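Local coordinates for protein aromatic-amino-acid aminotransferase (Burkholderia pseudomallei, PDB 4F4E) that probably catalyses amino-group transfer between aromatic amino acids such as tyrosine and 2-oxoglutarate, using a covalently held pyridoxal 5'-phosphate as cofactor, at residues A[95-100]-A[120-125]; A[190-195]-A[227-232]; A[259-264]-A[282-287]; A[369-374]-A[395-400]. One frame throughout, in Å; residues are numbered along the deposited sequence.

Interaction 1. Residues A[95-100]-A[120-125]; sequences AAYDAS and TAQALG
Gln122 meets Tyr97 and Asp98 where helix 95-106 lies against the outermost strand, 118-124, of the mixed sheet in the aminotransferase fold. The short helix and strand axes pass 7.8 Å apart at 107°, so the helix runs across the strand at about a right angle. Gln122 illustrates how one residue serves both partners. Its CB lies 3.7 Å from Asp98 OD1 and 3.8 Å from Tyr97 CE2. With CG anti to the backbone N (chi1 -176°), the chain continues past the aromatic ring, and CG comes closest to the ring, 3.6 Å from Tyr97 CE2. The two side chains are roughly perpendicular, with ring and amide planes inclined by 56°. At the tip, OE1 accepts from Ile94 N and NE2 bonds weakly to Pro310 O, which would favour one rotation of the buried amide. The phenol is anchored in turn, Tyr97 OH being hydrogen-bonded to Gly279 O on the neighbouring strand. Asp98 reaches toward the strand backbone, where its OD2 and Thr120 O, 3.3 Å apart, are two acceptors and form no bond. Beside it, Thr120 CG2 lies 3.7 Å from the helix carbonyl Asp98 O.

Interaction 2. Residues A[190-195]-A[227-232]; sequences NGYEPG and RRLVPF
The guanidinium of Arg227, at the Schellman end of helix 214-227 in a beta-alpha-beta crossover, has Asn190 O over the centre of one face, 3.2 Å from Arg227 CZ, while a water lies above the opposite face, offset toward the rim. Near its edge comes Tyr192 O, which accepts from Arg227 NH2 at 2.9 Å. That bond is bent (135° at the hydrogen) and approaches from above the carbonyl plane; Arg227 NE adds a weak second bond to the same oxygen. A bend at chi3 (72°) turns NE and NH2 toward this one acceptor. The water also donates to Tyr192 O and to Arg227 O, tying the two backbones together. Glu193 OE2 stands 4.1 Å from Arg227 NH2, beyond a salt bridge. A second guanidinium, that of Arg228, carries Pro194 CB over one face, with Pro194 CG 3.5 Å from Arg228 NH2.

The crossover joins parallel strands 197-201 and 230-235. Arg228 takes positive phi (55°), and the chain turns into the second strand as the loop 190-195 leads to the first. The buried Leu229 places CD2 on Tyr192 CB, at 4.0 Å. The backbones then meet through a direct bond, Gly195 N to Arg228 O at 2.9 Å.

Interaction 3. Residues A[259-264]-A[282-287]; sequences LNVFVS and SIITDS
Phe262 and Ile283 run alongside each other on one face of the sheet, as a non-hydrogen-bonded pair of the antiparallel hairpin formed by strands 261-266 and 278-284 in the large mixed sheet. Ile283 CG1 stands over one face of the phenyl ring, 4.2 Å from its centroid, a CH-pi contact offset toward the rim. Beyond it Ile283 CD1 reaches Phe262 CE2 at 3.7 Å. On the opposite sheet face Val261 packs against Ile284, whose CD1 comes 4.1 Å from Val261 CB.

Backbone bonds set this register. Val263 and Ser282 are joined in both directions: Val263 N gives to Ser282 O at 2.8 Å, and Ser282 N returns a nearly straight bond to Val263 O, in the carbonyl plane. A water adds a bridge from Val263 O to Ser282 OG, which is also hydrogen-bonded to Thr120 OG1. Toward the other end Ile284 N donates to Val261 O.

Where 278-284 ends beside the start of 261-266, a side chain takes over. Asn260 ND2 lies in a straight bond to Ile284 O (163°), which falls in the plane of the amide. The same nitrogen also donates to Asp286 OD1, met from above the carboxylate plane, so both amide hydrogens hold the departing chain.

Farther out, the ring of Phe262 also meets that of Phe232, while Phe25 of the second subunit packs on Ile283. The chain between the two strands carries Lys269, modified by pyridoxal phosphate. Beyond Asp286, Ser287 OG N-caps helix 288-303 by accepting from Glu290 N.

Interaction 4. Residues A[369-374]-A[395-400]; sequences GMFSYS and TGRICV
The two-stranded antiparallel sheet of 371-373 and 397-399 belongs to the smaller domain of the aminotransferase fold. At its centre Ser372 and Ile398 exchange two backbone bonds, Ile398 N reaching Ser372 O at 2.9 Å and Ser372 N reaching Ile398 O at 3.0 Å. Ser374 closes one end with a double grip on Gly396 O: its OG donates in the carbonyl plane, on a lone pair, at 2.6 Å, and its N donates from above that plane. A chi1 of 64° places OG between the backbone N and the carbonyl carbon, facing that oxygen. On the face bearing Phe371, Tyr373 and Arg397, the arginine stem runs between the two rings: Arg397 CB lies 3.8 Å from Tyr373 CE1, and Arg397 CD 3.9 Å from Phe371 CD1. A water joins Tyr373 OH to Thr395 OG1, with a weak bond from Arg397 NH1. In this family an arginine on the corresponding strand receives the substrate's alpha-carboxylate, and Arg397 probably occupies that position. With its stem between the rings and NH2 weakly bonded to Gly55 O, the guanidinium is probably limited in orientation.

Overall arrangement
Along the chain the four contacts come in series, each closing before the next opens. Interactions 1, 2 and 3 share the large mixed sheet, in whose order strand 118-124 is followed by 278-284, 261-266 and 230-235. Interaction 3 is therefore the middle term: its centre is 14 Å from that of interaction 1, met through the hydroxyls of Thr120 and Ser282, and 15 Å from that of interaction 2, met through Pro231 and Phe262. Interactions 1 and 2 lie 27 Å apart and do not touch. Interaction 4 is centred 30 or 31 Å from the others. The general lesson is a sheet whose hairpin connection carries the cofactor lysine, paired with a separate two-stranded sheet across the chain's centre from interactions 1 and 3.

Interaction 1. Residues A[95-100]-A[120-125]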
loop_
_atom_site.group_PDB
_atom_site.type_symbol
_atom_site.label_atom_id
_atom_site.label_comp_id
_atom_site.label_asym_id
_atom_site.label_seq_id
_atom_site.Cartn_x
_atom_site.Cartn_y
_atom_site.Cartn_z
ATOM N N ALA A 95 -14.539 8.081 -0.990
ATOM C CA ALA A 95 -15.198 8.859 0.031
ATOM C C ALA A 95 -16.377 8.122 0.677
ATOM O O ALA A 95 -16.569 8.168 1.906
ATOM C CB ALA A 95 -15.656 10.182 -0.564
ATOM N N ALA A 96 -17.171 7.422 -0.119
ATOM C CA ALA A 96 -18.337 6.700 0.418
ATOM C C ALA A 96 -17.878 5.589 1.362
ATOM O O ALA A 96 -18.594 5.265 2.322
ATOM C CB ALA A 96 -19.183 6.079 -0.725
ATOM N N TYR A 97 -16.748 4.951 1.033
ATOM C CA TYR A 97 -16.160 3.908 1.896
ATOM C C TYR A 97 -15.756 4.541 3.221
ATOM O O TYR A 97 -16.117 4.029 4.286
ATOM C CB TYR A 97 -14.910 3.288 1.242
ATOM C CG TYR A 97 -14.034 2.436 2.120
ATOM C CD1 TYR A 97 -14.246 1.061 2.234
ATOM C CD2 TYR A 97 -12.957 2.969 2.776
ATOM C CE1 TYR A 97 -13.426 0.291 3.030
ATOM C CE2 TYR A 97 -12.152 2.216 3.579
ATOM C CZ TYR A 97 -12.363 0.851 3.685
ATOM O OH TYR A 97 -11.505 0.078 4.438
ATOM N N ASP A 98 -15.070 5.676 3.140
ATOM C CA ASP A 98 -14.617 6.365 4.327
ATOM C C ASP A 98 -15.804 6.696 5.212
ATOM O O ASP A 98 -15.763 6.496 6.402
ATOM C CB ASP A 98 -13.864 7.647 3.984
ATOM C CG ASP A 98 -12.544 7.406 3.316
ATOM O OD1 ASP A 98 -11.981 6.334 3.513
ATOM O OD2 ASP A 98 -12.051 8.319 2.580
ATOM N N ALA A 99 -16.884 7.207 4.626
ATOM C CA ALA A 99 -18.095 7.514 5.392
ATOM C C ALA A 99 -18.761 6.302 6.013
ATOM O O ALA A 99 -19.228 6.383 7.135
ATOM C CB ALA A 99 -19.102 8.253 4.508
ATOM N N SER A 100 -18.853 5.207 5.274
ATOM C CA SER A 100 -19.440 3.966 5.799
ATOM C C SER A 100 -18.615 3.378 6.921
ATOM O O SER A 100 -19.163 2.805 7.884
ATOM C CB SER A 100 -19.574 2.913 4.678
ATOM O OG SER A 100 -20.537 3.288 3.735
ATOM N N THR A 120 -11.390 10.076 8.343
ATOM C CA THR A 120 -11.147 8.699 7.943
ATOM C C THR A 120 -10.493 8.610 6.595
ATOM O O THR A 120 -10.994 9.192 5.613
ATOM C CB THR A 120 -12.447 7.879 7.943
ATOM O OG1 THR A 120 -12.991 7.885 9.272
ATOM C CG2 THR A 120 -12.180 6.441 7.498
ATOM N N ALA A 121 -9.341 7.922 6.529
ATOM C CA ALA A 121 -8.645 7.673 5.272
ATOM C C ALA A 121 -8.578 6.150 5.062
ATOM O O ALA A 121 -8.179 5.410 5.949
ATOM C CB ALA A 121 -7.211 8.242 5.263
ATOM N N GLN A 122 -8.968 5.712 3.877
ATOM C CA GLN A 122 -8.794 4.357 3.471
ATOM C C GLN A 122 -7.332 3.999 3.550
ATOM O O GLN A 122 -6.466 4.821 3.290
ATOM C CB GLN A 122 -9.314 4.187 2.026
ATOM C CG GLN A 122 -9.297 2.771 1.464
ATOM C CD GLN A 122 -9.692 2.752 0.021
ATOM O OE1 GLN A 122 -10.438 3.615 -0.433
ATOM N NE2 GLN A 122 -9.203 1.755 -0.715
ATOM N N ALA A 123 -7.060 2.757 3.912
ATOM C CA ALA A 123 -5.696 2.322 4.189
ATOM C C ALA A 123 -5.445 0.901 3.705
ATOM O O ALA A 123 -6.392 0.138 3.477
ATOM C CB ALA A 123 -5.421 2.435 5.725
ATOM N N LEU A 124 -4.155 0.516 3.638
ATOM C CA LEU A 124 -3.771 -0.833 3.196
ATOM C C LEU A 124 -3.891 -1.813 4.355
ATOM O O LEU A 124 -2.924 -2.175 5.000
ATOM C CB LEU A 124 -2.376 -0.828 2.592
ATOM C CG LEU A 124 -2.208 -0.332 1.160
ATOM C CD1 LEU A 124 -2.789 -1.268 0.117
ATOM C CD2 LEU A 124 -2.745 1.046 0.907
ATOM N N GLY A 125 -5.120 -2.253 4.582
ATOM C CA GLY A 125 -5.449 -3.027 5.759
ATOM C C GLY A 125 -5.314 -2.254 7.064
ATOM O O GLY A 125 -5.009 -1.046 7.091
#

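Interaction 2. Residues A[190-195]-A[227-232]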
loop_
_atom_site.group_PDB
_atom_site.type_symbol
_atom_site.label_atom_id
_atom_site.label_comp_id
_atom_site.label_asym_id
_atom_site.label_seq_id
_atom_site.Cartn_x
_atom_site.Cartn_y
_atom_site.Cartn_z
ATOM N N ASN A 190 -1.248 4.379 34.617
ATOM C CA ASN A 190 -1.137 5.413 35.662
ATOM C C ASN A 190 0.286 5.930 35.915
ATOM O O ASN A 190 0.495 6.849 36.736
ATOM C CB ASN A 190 -1.808 4.916 36.960
ATOM C CG ASN A 190 -3.275 5.271 37.012
ATOM O OD1 ASN A 190 -3.704 6.334 36.506
ATOM N ND2 ASN A 190 -4.055 4.417 37.614
ATOM N N GLY A 191 1.255 5.358 35.230
ATOM C CA GLY A 191 2.629 5.851 35.217
ATOM C C GLY A 191 3.146 6.418 33.913
ATOM O O GLY A 191 4.258 6.964 33.871
ATOM N N TYR A 192 2.355 6.342 32.842
ATOM C CA TYR A 192 2.805 6.842 31.556
ATOM C C TYR A 192 2.709 8.358 31.444
ATOM O O TYR A 192 1.767 8.987 31.942
ATOM C CB TYR A 192 2.016 6.208 30.401
ATOM C CG TYR A 192 2.258 4.725 30.204
ATOM C CD1 TYR A 192 3.427 4.089 30.678
ATOM C CD2 TYR A 192 1.330 3.957 29.494
ATOM C CE1 TYR A 192 3.643 2.732 30.457
ATOM C CE2 TYR A 192 1.530 2.612 29.293
ATOM C CZ TYR A 192 2.674 1.996 29.756
ATOM O OH TYR A 192 2.843 0.663 29.505
ATOM N N GLU A 193 3.698 8.943 30.782
ATOM C CA GLU A 193 3.752 10.362 30.603
ATOM C C GLU A 193 2.755 10.871 29.558
ATOM O O GLU A 193 2.385 10.172 28.642
ATOM C CB GLU A 193 5.170 10.789 30.241
ATOM C CG GLU A 193 6.080 10.742 31.434
ATOM C CD GLU A 193 5.563 11.577 32.637
ATOM O OE1 GLU A 193 5.319 12.803 32.460
ATOM O OE2 GLU A 193 5.424 11.025 33.755
ATOM N N PRO A 194 2.339 12.140 29.685
ATOM C CA PRO A 194 1.481 12.718 28.645
ATOM C C PRO A 194 2.007 12.479 27.234
ATOM O O PRO A 194 3.185 12.645 26.992
ATOM C CB PRO A 194 1.509 14.208 28.964
ATOM C CG PRO A 194 1.813 14.268 30.398
ATOM C CD PRO A 194 2.746 13.156 30.673
ATOM N N GLY A 195 1.121 12.098 26.316
ATOM C CA GLY A 195 1.480 11.887 24.892
ATOM C C GLY A 195 1.871 10.465 24.562
ATOM O O GLY A 195 2.056 10.128 23.371
ATOM N N ARG A 227 -4.521 11.333 32.192
ATOM C CA ARG A 227 -3.088 11.423 31.961
ATOM C C ARG A 227 -2.693 11.938 30.584
ATOM O O ARG A 227 -1.520 12.081 30.276
ATOM C CB ARG A 227 -2.450 10.102 32.307
ATOM C CG ARG A 227 -2.518 9.873 33.820
ATOM C CD ARG A 227 -1.794 8.625 34.219
ATOM N NE ARG A 227 -0.358 8.810 34.104
ATOM C CZ ARG A 227 0.386 9.530 34.943
ATOM N NH1 ARG A 227 -0.139 10.165 35.983
ATOM N NH2 ARG A 227 1.689 9.592 34.752
ATOM N N ARG A 228 -3.691 12.312 29.778
ATOM C CA ARG A 228 -3.453 12.843 28.431
ATOM C C ARG A 228 -2.601 11.895 27.587
ATOM O O ARG A 228 -1.696 12.309 26.879
ATOM C CB ARG A 228 -2.881 14.249 28.501
ATOM C CG ARG A 228 -3.708 15.133 29.442
ATOM C CD ARG A 228 -3.332 16.594 29.324
ATOM N NE ARG A 228 -2.031 16.867 29.953
ATOM C CZ ARG A 228 -0.893 17.165 29.308
ATOM N NH1 ARG A 228 -0.829 17.240 27.968
ATOM N NH2 ARG A 228 0.211 17.380 30.030
ATOM N N LEU A 229 -2.956 10.619 27.660
ATOM C CA LEU A 229 -2.382 9.610 26.798
ATOM C C LEU A 229 -3.109 9.651 25.453
ATOM O O LEU A 229 -4.217 10.173 25.347
ATOM C CB LEU A 229 -2.508 8.244 27.451
ATOM C CG LEU A 229 -2.025 8.217 28.912
ATOM C CD1 LEU A 229 -2.007 6.760 29.336
ATOM C CD2 LEU A 229 -0.648 8.851 29.113
ATOM N N VAL A 230 -2.494 9.081 24.428
ATOM C CA VAL A 230 -3.086 9.076 23.088
ATOM C C VAL A 230 -3.513 7.652 22.824
ATOM O O VAL A 230 -2.681 6.764 22.614
ATOM C CB VAL A 230 -2.071 9.539 22.027
ATOM C CG1 VAL A 230 -2.704 9.430 20.618
ATOM C CG2 VAL A 230 -1.563 10.950 22.355
ATOM N N PRO A 231 -4.830 7.399 22.845
ATOM C CA PRO A 231 -5.297 6.036 22.599
ATOM C C PRO A 231 -5.282 5.714 21.103
ATOM O O PRO A 231 -5.787 6.486 20.293
ATOM C CB PRO A 231 -6.720 6.042 23.135
ATOM C CG PRO A 231 -7.169 7.451 22.949
ATOM C CD PRO A 231 -5.939 8.331 23.078
ATOM N N PHE A 232 -4.735 4.549 20.795
ATOM C CA PHE A 232 -4.659 4.069 19.442
ATOM C C PHE A 232 -5.386 2.742 19.434
ATOM O O PHE A 232 -4.823 1.673 19.748
ATOM C CB PHE A 232 -3.193 3.982 18.917
ATOM C CG PHE A 232 -3.079 4.072 17.399
ATOM C CD1 PHE A 232 -4.055 3.511 16.553
ATOM C CD2 PHE A 232 -1.992 4.671 16.823
ATOM C CE1 PHE A 232 -3.943 3.617 15.151
ATOM C CE2 PHE A 232 -1.877 4.775 15.418
ATOM C CZ PHE A 232 -2.859 4.264 14.591
HETATM O O HOH W 1 0.503 11.684 32.174
#

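Interaction 3. Residues A[259-264]-A[282-287]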
loop_
_atom_site.group_PDB
_atom_site.type_symbol
_atom_site.label_atom_id
_atom_site.label_comp_id
_atom_site.label_asym_id
_atom_site.label_seq_id
_atom_site.Cartn_x
_atom_site.Cartn_y
_atom_site.Cartn_z
ATOM N N LEU A 259 -11.965 12.859 23.499
ATOM C CA LEU A 259 -10.550 12.612 23.386
ATOM C C LEU A 259 -10.164 12.645 21.914
ATOM O O LEU A 259 -10.994 12.384 21.046
ATOM C CB LEU A 259 -10.240 11.200 23.937
ATOM C CG LEU A 259 -10.479 11.011 25.432
ATOM C CD1 LEU A 259 -10.171 9.593 25.879
ATOM C CD2 LEU A 259 -9.624 12.002 26.203
ATOM N N ASN A 260 -8.905 12.977 21.638
ATOM C CA ASN A 260 -8.344 12.696 20.347
ATOM C C ASN A 260 -7.963 11.216 20.358
ATOM O O ASN A 260 -7.260 10.762 21.301
ATOM C CB ASN A 260 -7.160 13.579 20.087
ATOM C CG ASN A 260 -7.551 15.061 20.067
ATOM O OD1 ASN A 260 -6.932 15.859 20.725
ATOM N ND2 ASN A 260 -8.612 15.408 19.339
ATOM N N VAL A 261 -8.504 10.466 19.404
ATOM C CA VAL A 261 -8.421 9.010 19.393
ATOM C C VAL A 261 -7.992 8.623 17.995
ATOM O O VAL A 261 -8.508 9.174 17.018
ATOM C CB VAL A 261 -9.795 8.330 19.674
ATOM C CG1 VAL A 261 -9.649 6.804 19.733
ATOM C CG2 VAL A 261 -10.442 8.852 20.955
ATOM N N PHE A 262 -7.038 7.712 17.893
ATOM C CA PHE A 262 -6.672 7.076 16.628
ATOM C C PHE A 262 -7.306 5.697 16.586
ATOM O O PHE A 262 -7.347 5.020 17.619
ATOM C CB PHE A 262 -5.155 6.940 16.512
ATOM C CG PHE A 262 -4.448 8.232 16.195
ATOM C CD1 PHE A 262 -4.416 9.250 17.101
ATOM C CD2 PHE A 262 -3.773 8.380 15.013
ATOM C CE1 PHE A 262 -3.759 10.419 16.836
ATOM C CE2 PHE A 262 -3.119 9.547 14.727
ATOM C CZ PHE A 262 -3.101 10.569 15.641
ATOM N N VAL A 263 -7.821 5.291 15.415
ATOM C CA VAL A 263 -8.441 3.980 15.240
ATOM C C VAL A 263 -7.957 3.354 13.951
ATOM O O VAL A 263 -8.231 3.880 12.869
ATOM C CB VAL A 263 -9.979 4.042 15.158
ATOM C CG1 VAL A 263 -10.563 2.636 15.088
ATOM C CG2 VAL A 263 -10.563 4.808 16.376
ATOM N N SER A 264 -7.233 2.244 14.053
ATOM C CA SER A 264 -6.955 1.424 12.873
ATOM C C SER A 264 -8.037 0.351 12.818
ATOM O O SER A 264 -8.225 -0.402 13.799
ATOM C CB SER A 264 -5.607 0.734 12.963
ATOM O OG SER A 264 -5.579 -0.370 12.050
ATOM N N SER A 282 -8.957 6.134 11.276
ATOM C CA SER A 282 -9.873 7.177 11.656
ATOM C C SER A 282 -9.254 7.943 12.817
ATOM O O SER A 282 -8.634 7.357 13.697
ATOM C CB SER A 282 -11.260 6.613 12.054
ATOM O OG SER A 282 -11.946 5.954 10.977
ATOM N N ILE A 283 -9.413 9.279 12.807
ATOM C CA ILE A 283 -8.925 10.132 13.884
ATOM C C ILE A 283 -10.058 11.061 14.366
ATOM O O ILE A 283 -10.696 11.725 13.564
ATOM C CB ILE A 283 -7.706 10.983 13.433
ATOM C CG1 ILE A 283 -6.592 10.104 12.855
ATOM C CG2 ILE A 283 -7.189 11.854 14.590
ATOM C CD1 ILE A 283 -5.443 10.910 12.201
ATOM N N ILE A 284 -10.300 11.103 15.673
ATOM C CA ILE A 284 -11.307 12.004 16.230
ATOM C C ILE A 284 -10.610 13.305 16.597
ATOM O O ILE A 284 -9.617 13.297 17.356
ATOM C CB ILE A 284 -12.032 11.357 17.424
ATOM C CG1 ILE A 284 -12.779 10.106 16.985
ATOM C CG2 ILE A 284 -12.956 12.380 18.138
ATOM C CD1 ILE A 284 -13.470 9.292 18.084
ATOM N N THR A 285 -11.108 14.420 16.056
ATOM C CA THR A 285 -10.510 15.720 16.331
ATOM C C THR A 285 -11.495 16.587 17.099
ATOM O O THR A 285 -12.656 16.201 17.280
ATOM C CB THR A 285 -10.103 16.407 15.046
ATOM O OG1 THR A 285 -11.300 16.821 14.362
ATOM C CG2 THR A 285 -9.219 15.414 14.160
ATOM N N ASP A 286 -11.041 17.753 17.545
ATOM C CA ASP A 286 -11.850 18.598 18.424
ATOM C C ASP A 286 -12.837 19.461 17.625
ATOM O O ASP A 286 -13.812 19.994 18.196
ATOM C CB ASP A 286 -10.946 19.547 19.217
ATOM C CG ASP A 286 -10.190 18.845 20.327
ATOM O OD1 ASP A 286 -10.348 17.613 20.477
ATOM O OD2 ASP A 286 -9.501 19.535 21.105
ATOM N N SER A 287 -12.565 19.661 16.341
ATOM C CA SER A 287 -13.364 20.578 15.507
ATOM C C SER A 287 -13.262 20.287 14.037
ATOM O O SER A 287 -12.357 19.570 13.591
ATOM C CB SER A 287 -12.913 22.031 15.758
ATOM O OG SER A 287 -11.599 22.294 15.295
HETATM O O HOH W 2 -11.830 15.089 20.154
HETATM O O HOH W 3 -10.774 3.381 11.026
#

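Interaction 4. Residues A[369-374]-A[395-400]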
loop_
_atom_site.group_PDB
_atom_site.type_symbol
_atom_site.label_atom_id
_atom_site.label_comp_id
_atom_site.label_asym_id
_atom_site.label_seq_id
_atom_site.Cartn_x
_atom_site.Cartn_y
_atom_site.Cartn_z
ATOM N N GLY A 369 -12.485 -14.508 19.809
ATOM C CA GLY A 369 -11.873 -14.219 18.524
ATOM C C GLY A 369 -11.195 -15.443 17.979
ATOM O O GLY A 369 -11.518 -16.584 18.362
ATOM N N MET A 370 -10.233 -15.223 17.096
ATOM C CA MET A 370 -9.636 -16.329 16.365
ATOM C C MET A 370 -8.594 -17.111 17.178
ATOM O O MET A 370 -8.210 -18.201 16.783
ATOM C CB MET A 370 -8.955 -15.815 15.110
ATOM C CG MET A 370 -9.972 -15.169 14.207
ATOM S SD MET A 370 -9.416 -15.298 12.512
ATOM C CE MET A 370 -10.774 -14.328 11.864
ATOM N N PHE A 371 -8.112 -16.530 18.268
ATOM C CA PHE A 371 -7.005 -17.134 19.045
ATOM C C PHE A 371 -7.327 -17.456 20.477
ATOM O O PHE A 371 -8.195 -16.828 21.115
ATOM C CB PHE A 371 -5.802 -16.186 19.057
ATOM C CG PHE A 371 -5.389 -15.794 17.701
ATOM C CD1 PHE A 371 -4.695 -16.679 16.904
ATOM C CD2 PHE A 371 -5.754 -14.561 17.197
ATOM C CE1 PHE A 371 -4.377 -16.355 15.619
ATOM C CE2 PHE A 371 -5.425 -14.205 15.917
ATOM C CZ PHE A 371 -4.734 -15.100 15.111
ATOM N N SER A 372 -6.567 -18.409 21.007
ATOM C CA SER A 372 -6.514 -18.645 22.448
ATOM C C SER A 372 -5.090 -18.991 22.839
ATOM O O SER A 372 -4.355 -19.637 22.083
ATOM C CB SER A 372 -7.432 -19.808 22.863
ATOM O OG SER A 372 -8.660 -19.328 23.421
ATOM N N TYR A 373 -4.694 -18.537 24.019
ATOM C CA TYR A 373 -3.502 -19.072 24.675
ATOM C C TYR A 373 -3.950 -20.339 25.416
ATOM O O TYR A 373 -4.627 -20.271 26.477
ATOM C CB TYR A 373 -2.864 -18.027 25.597
ATOM C CG TYR A 373 -1.684 -17.279 24.951
ATOM C CD1 TYR A 373 -1.653 -16.995 23.596
ATOM C CD2 TYR A 373 -0.589 -16.880 25.713
ATOM C CE1 TYR A 373 -0.553 -16.385 23.006
ATOM C CE2 TYR A 373 0.503 -16.240 25.142
ATOM C CZ TYR A 373 0.510 -15.965 23.788
ATOM O OH TYR A 373 1.588 -15.337 23.195
ATOM N N SER A 374 -3.549 -21.478 24.871
ATOM C CA SER A 374 -3.931 -22.777 25.415
ATOM C C SER A 374 -3.352 -23.059 26.763
ATOM O O SER A 374 -3.903 -23.892 27.491
ATOM C CB SER A 374 -3.522 -23.943 24.507
ATOM O OG SER A 374 -2.124 -24.100 24.334
ATOM N N THR A 395 4.447 -20.640 22.209
ATOM C CA THR A 395 3.758 -19.908 23.273
ATOM C C THR A 395 2.476 -20.546 23.788
ATOM O O THR A 395 1.931 -20.094 24.767
ATOM C CB THR A 395 3.337 -18.508 22.748
ATOM O OG1 THR A 395 2.533 -18.677 21.566
ATOM C CG2 THR A 395 4.553 -17.665 22.454
ATOM N N GLY A 396 2.000 -21.598 23.131
ATOM C CA GLY A 396 0.748 -22.184 23.487
ATOM C C GLY A 396 -0.384 -21.601 22.643
ATOM O O GLY A 396 -1.506 -22.083 22.753
ATOM N N ARG A 397 -0.099 -20.615 21.786
ATOM C CA ARG A 397 -1.181 -20.025 20.956
ATOM C C ARG A 397 -1.742 -21.075 20.022
ATOM O O ARG A 397 -0.993 -21.844 19.405
ATOM C CB ARG A 397 -0.694 -18.860 20.109
ATOM C CG ARG A 397 -1.798 -18.042 19.469
ATOM C CD ARG A 397 -1.197 -17.015 18.525
ATOM N NE ARG A 397 -0.808 -17.532 17.213
ATOM C CZ ARG A 397 0.290 -17.193 16.541
ATOM N NH1 ARG A 397 1.224 -16.406 17.090
ATOM N NH2 ARG A 397 0.529 -17.710 15.359
ATOM N N ILE A 398 -3.071 -21.121 19.951
ATOM C CA ILE A 398 -3.810 -21.913 18.934
ATOM C C ILE A 398 -4.831 -20.980 18.233
ATOM O O ILE A 398 -5.389 -20.067 18.859
ATOM C CB ILE A 398 -4.491 -23.173 19.527
ATOM C CG1 ILE A 398 -5.521 -22.840 20.618
ATOM C CG2 ILE A 398 -3.423 -24.137 20.081
ATOM C CD1 ILE A 398 -6.411 -24.035 20.993
ATOM N N CYS A 399 -5.006 -21.205 16.932
ATOM C CA CYS A 399 -6.040 -20.594 16.150
ATOM C C CYS A 399 -7.282 -21.481 16.211
ATOM O O CYS A 399 -7.344 -22.535 15.572
ATOM C CB CYS A 399 -5.576 -20.421 14.716
ATOM S SG CYS A 399 -6.749 -19.484 13.719
ATOM N N VAL A 400 -8.202 -21.096 17.083
ATOM C CA VAL A 400 -9.442 -21.784 17.252
ATOM C C VAL A 400 -10.295 -21.692 15.993
ATOM O O VAL A 400 -11.095 -22.560 15.731
ATOM C CB VAL A 400 -10.160 -21.254 18.514
ATOM C CG1 VAL A 400 -11.554 -21.805 18.611
ATOM C CG2 VAL A 400 -9.367 -21.672 19.739
HETATM O O HOH W 4 1.915 -16.013 20.348
#